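Local coordinates for protein histone-lysine N-methyltransferase family member SUVH9 (Arabidopsis thaliana, PDB 4NJ5) that acts in gene silencing, apparently binding methylated DNA and recruiting RNA polymerase V to chromatin, and has a SET domain that lacks methyltransferase activity, at residues 302-305 with 311-314; 313-316 with 321-324; 338-341 with 345-348; 475-478 with 484-487. All blocks are in the same frame, centred on the assembly; numbering follows the deposited sequence.

Interaction 1 (302-305 with 311-314). With ZN (zinc ion), chain D; ZN (zinc ion), chain B.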
ATOM      1  N   CYS A 302     -21.721 -12.851  18.711  1.00 28.66           N
ATOM      2  CA  CYS A 302     -22.191 -11.573  19.225  1.00 27.92           C
ATOM      3  C   CYS A 302     -23.580 -11.256  18.670  1.00 28.96           C
ATOM      4  O   CYS A 302     -24.063 -11.928  17.754  1.00 28.06           O
ATOM      5  CB  CYS A 302     -21.204 -10.450  18.904  1.00 25.83           C
ATOM      6  SG  CYS A 302     -21.053 -10.093  17.155  1.00 25.17           S
ATOM      7  N   ASP A 303     -24.212 -10.231  19.232  1.00 30.50           N
ATOM      8  CA  ASP A 303     -25.580  -9.866  18.871  1.00 30.56           C
ATOM      9  C   ASP A 303     -25.657  -8.480  18.233  1.00 29.55           C
ATOM     10  O   ASP A 303     -26.621  -7.744  18.448  1.00 30.72           O
ATOM     11  CB  ASP A 303     -26.475  -9.920  20.112  1.00 34.95           C
ATOM     12  CG  ASP A 303     -25.980  -9.020  21.235  1.00 34.22           C
ATOM     13  OD1 ASP A 303     -24.903  -8.407  21.085  1.00 30.48           O
ATOM     14  OD2 ASP A 303     -26.664  -8.934  22.276  1.00 35.88           O
ATOM     15  N   CYS A 304     -24.640  -8.133  17.448  1.00 32.47           N
ATOM     16  CA  CYS A 304     -24.534  -6.798  16.859  1.00 32.26           C
ATOM     17  C   CYS A 304     -25.288  -6.684  15.543  1.00 29.99           C
ATOM     18  O   CYS A 304     -24.680  -6.592  14.477  1.00 27.23           O
ATOM     19  CB  CYS A 304     -23.065  -6.427  16.644  1.00 26.07           C
ATOM     20  SG  CYS A 304     -22.105  -6.420  18.158  1.00 25.96           S
ATOM     21  N   VAL A 305     -26.614  -6.656  15.630  1.00 34.61           N
ATOM     22  CA  VAL A 305     -27.477  -6.702  14.452  1.00 39.01           C
ATOM     23  C   VAL A 305     -27.265  -5.551  13.460  1.00 40.64           C
ATOM     24  O   VAL A 305     -27.757  -5.607  12.334  1.00 41.13           O
ATOM     25  CB  VAL A 305     -28.956  -6.768  14.859  1.00 45.97           C
ATOM     26  CG1 VAL A 305     -29.204  -8.005  15.708  1.00 45.45           C
ATOM     27  CG2 VAL A 305     -29.348  -5.512  15.620  1.00 47.10           C
ATOM     28  N   GLY A 311     -17.657  -2.988  22.656  1.00 37.09           N
ATOM     29  CA  GLY A 311     -18.185  -3.588  23.868  1.00 36.82           C
ATOM     30  C   GLY A 311     -18.990  -4.862  23.689  1.00 37.42           C
ATOM     31  O   GLY A 311     -19.719  -5.267  24.594  1.00 42.31           O
ATOM     32  N   CYS A 312     -18.869  -5.502  22.530  1.00 26.51           N
ATOM     33  CA  CYS A 312     -19.564  -6.766  22.317  1.00 26.75           C
ATOM     34  C   CYS A 312     -18.682  -7.958  22.685  1.00 26.48           C
ATOM     35  O   CYS A 312     -17.501  -7.798  23.000  1.00 26.04           O
ATOM     36  CB  CYS A 312     -20.064  -6.887  20.876  1.00 26.02           C
ATOM     37  SG  CYS A 312     -18.882  -7.593  19.708  1.00 26.15           S
ATOM     38  N   LEU A 313     -19.275  -9.148  22.649  1.00 38.45           N
ATOM     39  CA  LEU A 313     -18.594 -10.386  23.020  1.00 36.74           C
ATOM     40  C   LEU A 313     -17.377 -10.666  22.142  1.00 36.00           C
ATOM     41  O   LEU A 313     -16.309 -11.035  22.642  1.00 25.41           O
ATOM     42  CB  LEU A 313     -19.575 -11.561  22.954  1.00 39.86           C
ATOM     43  CG  LEU A 313     -19.031 -12.938  22.558  1.00 43.37           C
ATOM     44  CD1 LEU A 313     -18.218 -13.564  23.681  1.00 47.19           C
ATOM     45  CD2 LEU A 313     -20.159 -13.864  22.126  1.00 45.05           C
ATOM     46  N   CYS A 314     -17.541 -10.491  20.835  1.00 24.56           N
ATOM     47  CA  CYS A 314     -16.456 -10.737  19.896  1.00 23.31           C
ATOM     48  C   CYS A 314     -15.272  -9.802  20.109  1.00 22.80           C
ATOM     49  O   CYS A 314     -14.125 -10.173  19.848  1.00 22.15           O
ATOM     50  CB  CYS A 314     -16.966 -10.669  18.459  1.00 22.63           C
ATOM     51  SG  CYS A 314     -18.005 -12.078  18.023  1.00 23.22           S
TER
HETATM   52 ZN    ZN D 803     -20.259  -7.727  17.707  1.00 36.20          ZN
HETATM   53 ZN    ZN B 801     -19.344 -11.403  16.283  1.00 32.13          ZN
HETATM   54  O   HOH W   1     -22.705  -9.730  22.336  1.00 31.85           O
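The loop 302-305 runs past the start of helix 313-317, coming nearest where the CA atoms of Cys302 and Leu313 lie 5.4 Å apart. What joins the two segments is metal. Cys302 SG bridges two zinc ions unequally, at 2.3 Å from the zinc of chain B and 2.6 Å from that of chain D. Its chi1 of 66° puts the sulfur between backbone N and carbonyl carbon, from where it faces both metals. Around the zinc of chain D, Cys304 SG binds at 2.3 Å and Cys312 SG at 2.4 Å, and Cys308 is the fourth ligand. Cys314 SG goes instead to the zinc of chain B, which Cys340 and Cys344 complete. The sulfurs are packed closely against carbon: Cys304 SG lies 3.4 Å from Cys312 CB. Farther out, a water donates to Asp303 OD1 at 2.9 Å and weakly accepts from Leu313 N, while Leu313 CD2 touches Cys302 N at 3.9 Å. Cys312 has a second task as N-cap residue, its SG accepting from a backbone N in the first turn. These residues form one side of the triangular three-zinc cluster of the pre-SET region. The short helix 313-317 thus begins on the cluster itself, and a backbone hydrogen bond between Cys302 O and Gln345 N ties the 302-305 loop to that between strands 337-338 and 363-367.

Interaction 2 (313-316 with 321-324). With ZN (zinc ion), chain B.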
ATOM      1  N   LEU A 313     -19.275  -9.148  22.649  1.00 38.45           N
ATOM      2  CA  LEU A 313     -18.594 -10.386  23.020  1.00 36.74           C
ATOM      3  C   LEU A 313     -17.377 -10.666  22.142  1.00 36.00           C
ATOM      4  O   LEU A 313     -16.309 -11.035  22.642  1.00 25.41           O
ATOM      5  CB  LEU A 313     -19.575 -11.561  22.954  1.00 39.86           C
ATOM      6  CG  LEU A 313     -19.031 -12.938  22.558  1.00 43.37           C
ATOM      7  CD1 LEU A 313     -18.218 -13.564  23.681  1.00 47.19           C
ATOM      8  CD2 LEU A 313     -20.159 -13.864  22.126  1.00 45.05           C
ATOM      9  N   CYS A 314     -17.541 -10.491  20.835  1.00 24.56           N
ATOM     10  CA  CYS A 314     -16.456 -10.737  19.896  1.00 23.31           C
ATOM     11  C   CYS A 314     -15.272  -9.802  20.109  1.00 22.80           C
ATOM     12  O   CYS A 314     -14.125 -10.173  19.848  1.00 22.15           O
ATOM     13  CB  CYS A 314     -16.966 -10.669  18.459  1.00 22.63           C
ATOM     14  SG  CYS A 314     -18.005 -12.078  18.023  1.00 23.22           S
ATOM     15  N   GLU A 315     -15.537  -8.594  20.598  1.00 23.17           N
ATOM     16  CA  GLU A 315     -14.444  -7.703  20.977  1.00 29.80           C
ATOM     17  C   GLU A 315     -13.690  -8.262  22.181  1.00 29.43           C
ATOM     18  O   GLU A 315     -12.466  -8.212  22.239  1.00 23.82           O
ATOM     19  CB  GLU A 315     -14.953  -6.290  21.267  1.00 29.13           C
ATOM     20  CG  GLU A 315     -13.860  -5.352  21.751  1.00 28.43           C
ATOM     21  CD  GLU A 315     -14.270  -3.893  21.747  1.00 32.09           C
ATOM     22  OE1 GLU A 315     -13.941  -3.187  20.768  1.00 32.52           O
ATOM     23  OE2 GLU A 315     -14.908  -3.448  22.725  1.00 32.81           O
ATOM     24  N   ALA A 316     -14.439  -8.802  23.137  1.00 24.80           N
ATOM     25  CA  ALA A 316     -13.846  -9.429  24.312  1.00 25.73           C
ATOM     26  C   ALA A 316     -12.976 -10.614  23.892  1.00 27.52           C
ATOM     27  O   ALA A 316     -11.924 -10.862  24.492  1.00 31.51           O
ATOM     28  CB  ALA A 316     -14.922  -9.879  25.278  1.00 27.09           C
ATOM     29  N   GLU A 321     -10.226  -5.479  21.636  1.00 22.52           N
ATOM     30  CA  GLU A 321     -10.069  -4.662  20.438  1.00 21.60           C
ATOM     31  C   GLU A 321     -10.332  -5.429  19.147  1.00 20.59           C
ATOM     32  O   GLU A 321      -9.599  -6.352  18.805  1.00 20.18           O
ATOM     33  CB  GLU A 321      -8.680  -4.020  20.390  1.00 27.90           C
ATOM     34  CG  GLU A 321      -8.544  -2.949  19.316  1.00 29.96           C
ATOM     35  CD  GLU A 321      -7.116  -2.481  19.123  1.00 32.75           C
ATOM     36  OE1 GLU A 321      -6.192  -3.309  19.264  1.00 39.21           O
ATOM     37  OE2 GLU A 321      -6.917  -1.285  18.829  1.00 30.60           O
ATOM     38  N   ILE A 322     -11.387  -5.034  18.441  1.00 30.00           N
ATOM     39  CA  ILE A 322     -11.702  -5.591  17.134  1.00 23.28           C
ATOM     40  C   ILE A 322     -10.528  -5.348  16.192  1.00 21.79           C
ATOM     41  O   ILE A 322     -10.040  -4.228  16.073  1.00 23.65           O
ATOM     42  CB  ILE A 322     -12.972  -4.953  16.547  1.00 22.30           C
ATOM     43  CG1 ILE A 322     -14.165  -5.184  17.474  1.00 23.34           C
ATOM     44  CG2 ILE A 322     -13.269  -5.524  15.172  1.00 25.96           C
ATOM     45  CD1 ILE A 322     -14.684  -6.606  17.459  1.00 20.67           C
ATOM     46  N   ALA A 323     -10.076  -6.408  15.528  1.00 24.41           N
ATOM     47  CA  ALA A 323      -8.862  -6.357  14.715  1.00 22.20           C
ATOM     48  C   ALA A 323      -8.859  -5.283  13.623  1.00 19.94           C
ATOM     49  O   ALA A 323      -7.805  -4.754  13.282  1.00 19.48           O
ATOM     50  CB  ALA A 323      -8.576  -7.721  14.110  1.00 22.73           C
ATOM     51  N   TYR A 324     -10.027  -4.958  13.075  1.00 19.22           N
ATOM     52  CA  TYR A 324     -10.080  -4.101  11.894  1.00 20.97           C
ATOM     53  C   TYR A 324     -10.855  -2.812  12.116  1.00 24.97           C
ATOM     54  O   TYR A 324     -11.745  -2.752  12.965  1.00 28.28           O
ATOM     55  CB  TYR A 324     -10.704  -4.854  10.718  1.00 16.51           C
ATOM     56  CG  TYR A 324     -10.287  -6.299  10.616  1.00 16.24           C
ATOM     57  CD1 TYR A 324      -9.160  -6.670   9.896  1.00 18.14           C
ATOM     58  CD2 TYR A 324     -11.027  -7.296  11.233  1.00 16.56           C
ATOM     59  CE1 TYR A 324      -8.782  -7.996   9.796  1.00 15.98           C
ATOM     60  CE2 TYR A 324     -10.658  -8.623  11.140  1.00 19.52           C
ATOM     61  CZ  TYR A 324      -9.536  -8.969  10.419  1.00 17.06           C
ATOM     62  OH  TYR A 324      -9.166 -10.294  10.328  1.00 16.30           O
TER
HETATM   63 ZN    ZN B 801     -19.344 -11.403  16.283  1.00 32.13          ZN
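The flat group at this contact is the carboxylate of Glu315, whose two oxygens look to different neighbours: OE1 comes within 3.9 Å of Ile322 CG1, while OE2 accepts a hydrogen bond from the backbone N of Gly311, just ahead of the helix. The other flat group, the Tyr324 ring, stands apart from the helix and carries its own neighbour on one face, with Ala323 CB 3.7 Å above the plane and offset toward the rim. The side chains of Glu315 and Ile322 cross at about a right angle. Because CG of Glu315 is anti to its backbone N (chi1 176°) and the chain beyond stays extended, its methylenes run out alongside the 321-322 backbone, with CG 3.6 Å from Glu321 N. Ile322 answers with its longer branch: Ile322 CD1 reaches the helix backbone at Glu315 CA, 3.7 Å away, and also lies 4.2 Å from Cys314 C. With an alanine here instead of Glu315, Gly311 N would probably lose its carboxylate acceptor and a gap would open beside the Glu321 backbone. This is packing behind the metal cluster, in the pre-SET region: Cys314 turns its sulfur to zinc, while its carbonyl carbon is only grazed by the isoleucine, which rests mainly on Glu315. Glu321 points its carboxylate elsewhere, to a salt bridge with Arg332. The segment 321-324 carries the chain from helix 313-317 toward strand 337-338, where Ala323 and Tyr324 both pack on Ile337, and Ile322 also touches Arg351.

Interaction 3 (338-341 with 345-348). With ZN (zinc ion), chain C; ZN (zinc ion), chain B.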
ATOM      1  N   HIS A 338     -10.172 -13.279  16.006  1.00 19.28           N
ATOM      2  CA  HIS A 338     -11.481 -13.922  16.005  1.00 19.51           C
ATOM      3  C   HIS A 338     -12.476 -13.080  15.212  1.00 19.19           C
ATOM      4  O   HIS A 338     -12.981 -12.069  15.706  1.00 19.42           O
ATOM      5  CB  HIS A 338     -11.998 -14.115  17.435  1.00 20.56           C
ATOM      6  CG  HIS A 338     -11.127 -14.983  18.289  1.00 25.76           C
ATOM      7  ND1 HIS A 338     -11.316 -16.342  18.405  1.00 26.24           N
ATOM      8  CD2 HIS A 338     -10.068 -14.680  19.078  1.00 24.91           C
ATOM      9  CE1 HIS A 338     -10.407 -16.844  19.226  1.00 27.32           C
ATOM     10  NE2 HIS A 338      -9.640 -15.856  19.648  1.00 27.48           N
ATOM     11  N   GLU A 339     -12.743 -13.489  13.977  1.00 18.78           N
ATOM     12  CA  GLU A 339     -13.758 -12.826  13.168  1.00 18.70           C
ATOM     13  C   GLU A 339     -15.134 -13.354  13.543  1.00 19.62           C
ATOM     14  O   GLU A 339     -15.252 -14.429  14.125  1.00 20.19           O
ATOM     15  CB  GLU A 339     -13.496 -13.030  11.672  1.00 18.10           C
ATOM     16  CG  GLU A 339     -12.375 -12.161  11.125  1.00 23.90           C
ATOM     17  CD  GLU A 339     -12.208 -12.273   9.619  1.00 21.48           C
ATOM     18  OE1 GLU A 339     -13.087 -12.865   8.952  1.00 17.22           O
ATOM     19  OE2 GLU A 339     -11.191 -11.761   9.106  1.00 19.51           O
ATOM     20  N   CYS A 340     -16.172 -12.594  13.220  1.00 26.55           N
ATOM     21  CA  CYS A 340     -17.533 -13.057  13.449  1.00 23.54           C
ATOM     22  C   CYS A 340     -17.856 -14.219  12.522  1.00 25.02           C
ATOM     23  O   CYS A 340     -17.380 -14.270  11.389  1.00 20.47           O
ATOM     24  CB  CYS A 340     -18.525 -11.922  13.236  1.00 21.30           C
ATOM     25  SG  CYS A 340     -18.276 -10.541  14.357  1.00 23.58           S
ATOM     26  N   GLY A 341     -18.661 -15.154  13.013  1.00 34.01           N
ATOM     27  CA  GLY A 341     -19.071 -16.301  12.224  1.00 35.18           C
ATOM     28  C   GLY A 341     -20.580 -16.450  12.156  1.00 36.78           C
ATOM     29  O   GLY A 341     -21.318 -15.496  12.417  1.00 24.22           O
ATOM     30  N   GLN A 345     -24.800 -12.403  14.940  1.00 33.18           N
ATOM     31  CA  GLN A 345     -26.018 -11.865  14.352  1.00 30.40           C
ATOM     32  C   GLN A 345     -25.758 -10.597  13.549  1.00 31.16           C
ATOM     33  O   GLN A 345     -26.689  -9.972  13.042  1.00 31.08           O
ATOM     34  CB  GLN A 345     -27.061 -11.615  15.440  1.00 30.69           C
ATOM     35  CG  GLN A 345     -27.563 -12.891  16.092  1.00 33.05           C
ATOM     36  CD  GLN A 345     -28.392 -12.630  17.332  1.00 38.74           C
ATOM     37  OE1 GLN A 345     -27.879 -12.155  18.343  1.00 42.19           O
ATOM     38  NE2 GLN A 345     -29.682 -12.941  17.260  1.00 39.79           N
ATOM     39  N   CYS A 346     -24.490 -10.219  13.436  1.00 32.77           N
ATOM     40  CA  CYS A 346     -24.118  -9.100  12.586  1.00 32.40           C
ATOM     41  C   CYS A 346     -24.239  -9.507  11.119  1.00 33.32           C
ATOM     42  O   CYS A 346     -24.071 -10.679  10.782  1.00 31.53           O
ATOM     43  CB  CYS A 346     -22.700  -8.613  12.911  1.00 27.07           C
ATOM     44  SG  CYS A 346     -21.450  -9.911  12.976  1.00 23.31           S
ATOM     45  N   PRO A 347     -24.558  -8.538  10.247  1.00 28.33           N
ATOM     46  CA  PRO A 347     -24.678  -8.758   8.802  1.00 28.45           C
ATOM     47  C   PRO A 347     -23.303  -8.913   8.150  1.00 27.02           C
ATOM     48  O   PRO A 347     -22.296  -8.702   8.823  1.00 25.09           O
ATOM     49  CB  PRO A 347     -25.358  -7.473   8.321  1.00 33.18           C
ATOM     50  CG  PRO A 347     -24.925  -6.443   9.297  1.00 31.18           C
ATOM     51  CD  PRO A 347     -24.885  -7.149  10.619  1.00 29.70           C
ATOM     52  N   PRO A 348     -23.257  -9.300   6.863  1.00 35.04           N
ATOM     53  CA  PRO A 348     -21.993  -9.414   6.127  1.00 35.57           C
ATOM     54  C   PRO A 348     -21.169  -8.127   6.099  1.00 39.21           C
ATOM     55  O   PRO A 348     -19.949  -8.192   5.943  1.00 40.68           O
ATOM     56  CB  PRO A 348     -22.452  -9.769   4.714  1.00 26.37           C
ATOM     57  CG  PRO A 348     -23.694 -10.545   4.931  1.00 29.55           C
ATOM     58  CD  PRO A 348     -24.376  -9.900   6.111  1.00 29.44           C
TER
HETATM   59 ZN    ZN C 802     -19.668  -8.659  13.822  0.90 28.62          ZN
HETATM   60 ZN    ZN B 801     -19.344 -11.403  16.283  1.00 32.13          ZN
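A single sulfur, Cys340 SG, holds two zinc ions at once, at 2.4 Å from the zinc of chain B and 2.4 Å from the zinc of chain C. The two metal bonds open at about 102° at the sulfur, leaving the zinc of chain B and the zinc of chain C 3.7 Å apart. Cys346 SG binds the second of these ions alone, the zinc of chain C, at 2.3 Å. The SG atoms of Cys340 and Cys346 consequently sit 3.5 Å apart, much too far for a disulfide, and subtend about 96° at their shared metal. That sulfur pair is the one close approach of the two segments, whose backbones stay well separated, with 7.7 Å between the CA atoms of Cys340 and Cys346. The metal bridges that distance. Here is the pre-SET signature, a triangular cluster of three zinc ions held by nine cysteines, in which Cys302, Cys308 and Cys340 each serve two ions. Cys308 and Cys350 complete the site shared here; Cys302, Cys314 and Cys344 join Cys340 on the other. With Cys340 SG anti to its carbonyl carbon and Cys346 SG between N and carbonyl carbon (chi1 50°), both sulfurs turn to the zinc of chain C. Past the strand residue His338 both segments are loop, and backbone hydrogen bonds tie Cys340 to Asn352 and Gln345 to Cys302. Glu339 bonds through its backbone to Leu475 at the end of strand 469-475.

Interaction 4 (475-478 with 484-487)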
ATOM      1  N   LEU A 475      -9.505 -16.953  12.798  1.00 29.32           N
ATOM      2  CA  LEU A 475     -10.587 -17.872  12.898  1.00 28.86           C
ATOM      3  C   LEU A 475     -11.854 -17.239  12.422  1.00 31.69           C
ATOM      4  O   LEU A 475     -12.174 -16.133  12.780  1.00 33.90           O
ATOM      5  CB  LEU A 475     -10.745 -18.326  14.318  1.00 19.94           C
ATOM      6  CG  LEU A 475      -9.685 -19.234  14.841  1.00 22.12           C
ATOM      7  CD1 LEU A 475      -9.832 -19.325  16.327  1.00 21.67           C
ATOM      8  CD2 LEU A 475      -9.771 -20.595  14.194  1.00 22.44           C
ATOM      9  N   HIS A 476     -12.570 -17.928  11.566  1.00 36.51           N
ATOM     10  CA  HIS A 476     -13.905 -17.517  11.243  1.00 37.06           C
ATOM     11  C   HIS A 476     -14.880 -18.623  11.104  1.00 37.75           C
ATOM     12  O   HIS A 476     -15.915 -18.618  11.723  1.00 41.42           O
ATOM     13  CB  HIS A 476     -13.963 -16.567  10.077  1.00 24.98           C
ATOM     14  CG  HIS A 476     -13.463 -17.139   8.821  1.00 24.69           C
ATOM     15  ND1 HIS A 476     -14.228 -17.804   7.994  1.00 29.11           N
ATOM     16  CD2 HIS A 476     -12.232 -17.122   8.274  1.00 20.42           C
ATOM     17  CE1 HIS A 476     -13.508 -18.188   6.970  1.00 27.03           C
ATOM     18  NE2 HIS A 476     -12.304 -17.744   7.136  1.00 23.70           N
ATOM     19  N   ASP A 477     -14.610 -19.522  10.198  1.00 27.03           N
ATOM     20  CA  ASP A 477     -15.459 -20.657   9.969  1.00 27.16           C
ATOM     21  C   ASP A 477     -15.499 -21.780  11.020  1.00 24.16           C
ATOM     22  O   ASP A 477     -16.444 -22.469  11.098  1.00 27.58           O
ATOM     23  CB  ASP A 477     -15.282 -21.174   8.560  1.00 31.80           C
ATOM     24  CG  ASP A 477     -13.938 -21.684   8.321  1.00 32.33           C
ATOM     25  OD1 ASP A 477     -13.001 -21.181   8.916  1.00 30.26           O
ATOM     26  OD2 ASP A 477     -13.840 -22.578   7.522  1.00 31.13           O
ATOM     27  N   HIS A 478     -14.447 -21.941  11.781  1.00 22.09           N
ATOM     28  CA  HIS A 478     -14.365 -22.920  12.809  1.00 25.68           C
ATOM     29  C   HIS A 478     -13.783 -22.314  14.027  1.00 28.03           C
ATOM     30  O   HIS A 478     -13.288 -21.223  13.956  1.00 29.17           O
ATOM     31  CB  HIS A 478     -13.576 -24.113  12.347  1.00 26.36           C
ATOM     32  CG  HIS A 478     -12.100 -23.954  12.405  1.00 26.89           C
ATOM     33  ND1 HIS A 478     -11.438 -23.861  13.523  1.00 30.37           N
ATOM     34  CD2 HIS A 478     -11.176 -23.950  11.425  1.00 28.62           C
ATOM     35  CE1 HIS A 478     -10.166 -23.767  13.276  1.00 35.67           C
ATOM     36  NE2 HIS A 478     -10.000 -23.829  11.994  1.00 33.78           N
ATOM     37  N   PRO A 484      -5.990 -22.345  13.268  1.00 20.94           N
ATOM     38  CA  PRO A 484      -6.496 -21.110  12.668  1.00 19.97           C
ATOM     39  C   PRO A 484      -6.024 -20.995  11.228  1.00 19.75           C
ATOM     40  O   PRO A 484      -5.068 -21.665  10.843  1.00 19.55           O
ATOM     41  CB  PRO A 484      -5.837 -20.023  13.515  1.00 19.83           C
ATOM     42  CG  PRO A 484      -4.545 -20.632  13.930  1.00 24.29           C
ATOM     43  CD  PRO A 484      -4.836 -22.095  14.152  1.00 24.60           C
ATOM     44  N   ARG A 485      -6.682 -20.156  10.440  1.00 23.33           N
ATOM     45  CA  ARG A 485      -6.249 -19.940   9.070  1.00 18.07           C
ATOM     46  C   ARG A 485      -5.073 -18.969   9.012  1.00 17.63           C
ATOM     47  O   ARG A 485      -4.817 -18.222   9.958  1.00 17.62           O
ATOM     48  CB  ARG A 485      -7.411 -19.452   8.204  1.00 17.71           C
ATOM     49  CG  ARG A 485      -8.562 -20.443   8.163  1.00 18.48           C
ATOM     50  CD  ARG A 485      -9.572 -20.116   7.087  1.00 18.21           C
ATOM     51  NE  ARG A 485     -10.566 -21.177   6.979  1.00 20.92           N
ATOM     52  CZ  ARG A 485     -10.491 -22.196   6.129  1.00 22.78           C
ATOM     53  NH1 ARG A 485     -11.444 -23.120   6.111  1.00 20.34           N
ATOM     54  NH2 ARG A 485      -9.465 -22.289   5.292  1.00 19.17           N
ATOM     55  N   VAL A 486      -4.350 -19.007   7.901  1.00 17.41           N
ATOM     56  CA  VAL A 486      -3.215 -18.129   7.689  1.00 19.08           C
ATOM     57  C   VAL A 486      -3.635 -17.043   6.710  1.00 18.28           C
ATOM     58  O   VAL A 486      -3.883 -17.322   5.535  1.00 21.18           O
ATOM     59  CB  VAL A 486      -2.013 -18.915   7.119  1.00 27.66           C
ATOM     60  CG1 VAL A 486      -0.770 -18.043   7.069  1.00 22.87           C
ATOM     61  CG2 VAL A 486      -1.760 -20.171   7.951  1.00 26.12           C
ATOM     62  N   MET A 487      -3.741 -15.810   7.198  1.00 17.15           N
ATOM     63  CA  MET A 487      -4.209 -14.705   6.369  1.00 16.86           C
ATOM     64  C   MET A 487      -3.112 -13.669   6.155  1.00 16.17           C
ATOM     65  O   MET A 487      -2.410 -13.292   7.092  1.00 18.18           O
ATOM     66  CB  MET A 487      -5.442 -14.052   6.993  1.00 19.18           C
ATOM     67  CG  MET A 487      -6.611 -15.004   7.194  1.00 16.22           C
ATOM     68  SD  MET A 487      -7.244 -15.646   5.637  1.00 22.81           S
ATOM     69  CE  MET A 487      -8.747 -16.462   6.177  1.00 16.43           C
TER
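Asp477 carries CG between its backbone N and carbonyl carbon (chi1 64°), while Arg485 keeps its chain extended from CG to NE, and together these torsions bring carboxylate and guanidinium side by side. The pair sits at the loop end of a beta hairpin in the SET domain, formed by the antiparallel strands 469-475 and 485-490. Arg485 grips side-on with two nitrogens: NE donates to Asp477 OD1 at 3.1 Å, almost straight at 176°, and NH1 donates to Asp477 OD2 at 2.8 Å. Both oxygens are met on their syn sides, but the two planes are turned 37° apart. OD1 also lies 3.6 Å above one face of the His476 ring. The His476 side chain crosses the arginine's at about a right angle, with NE2 3.6 Å from Arg485 CD, and the Met487 methyl CE comes to the ring edge, 3.9 Å from NE2. The remaining nitrogen, NH2, is held by a salt bridge to Glu389 and a hydrogen bond to the backbone oxygen of Thr285, so the guanidinium is fixed from several sides and its charge is probably shared between two acids. A leucine in place of Arg485 would probably leave Asp477 and Glu389 without their common cation and set the loop carboxylate free to turn. His478 NE2 is hydrogen-bonded to Phe483 O, within the loop. At the strand end the contact is apolar: Leu475 CD2 rests 3.6 Å from Pro484 CA.

How the interactions relate
From the N terminus, interaction 1 closes the first cysteine loop, over the five residues between its segments. Interaction 2 starts on the same helix, sharing Leu313 and Cys314, and closes the next turn of chain, so the two follow in overlapping series rather than nest. Interaction 3 closes a third, tighter loop after strand 337-338. The zinc of chain B is common to all three, and the 302-305 loop also bonds to 345-348 through backbone; a weak hydrogen bond joins Tyr324 OH to Glu339. Interaction 4 closes the loop between strands 469-475 and 485-490. Through Glu339 and Leu475 it joins the zinc-bearing pre-SET region to the sheet of the SET domain.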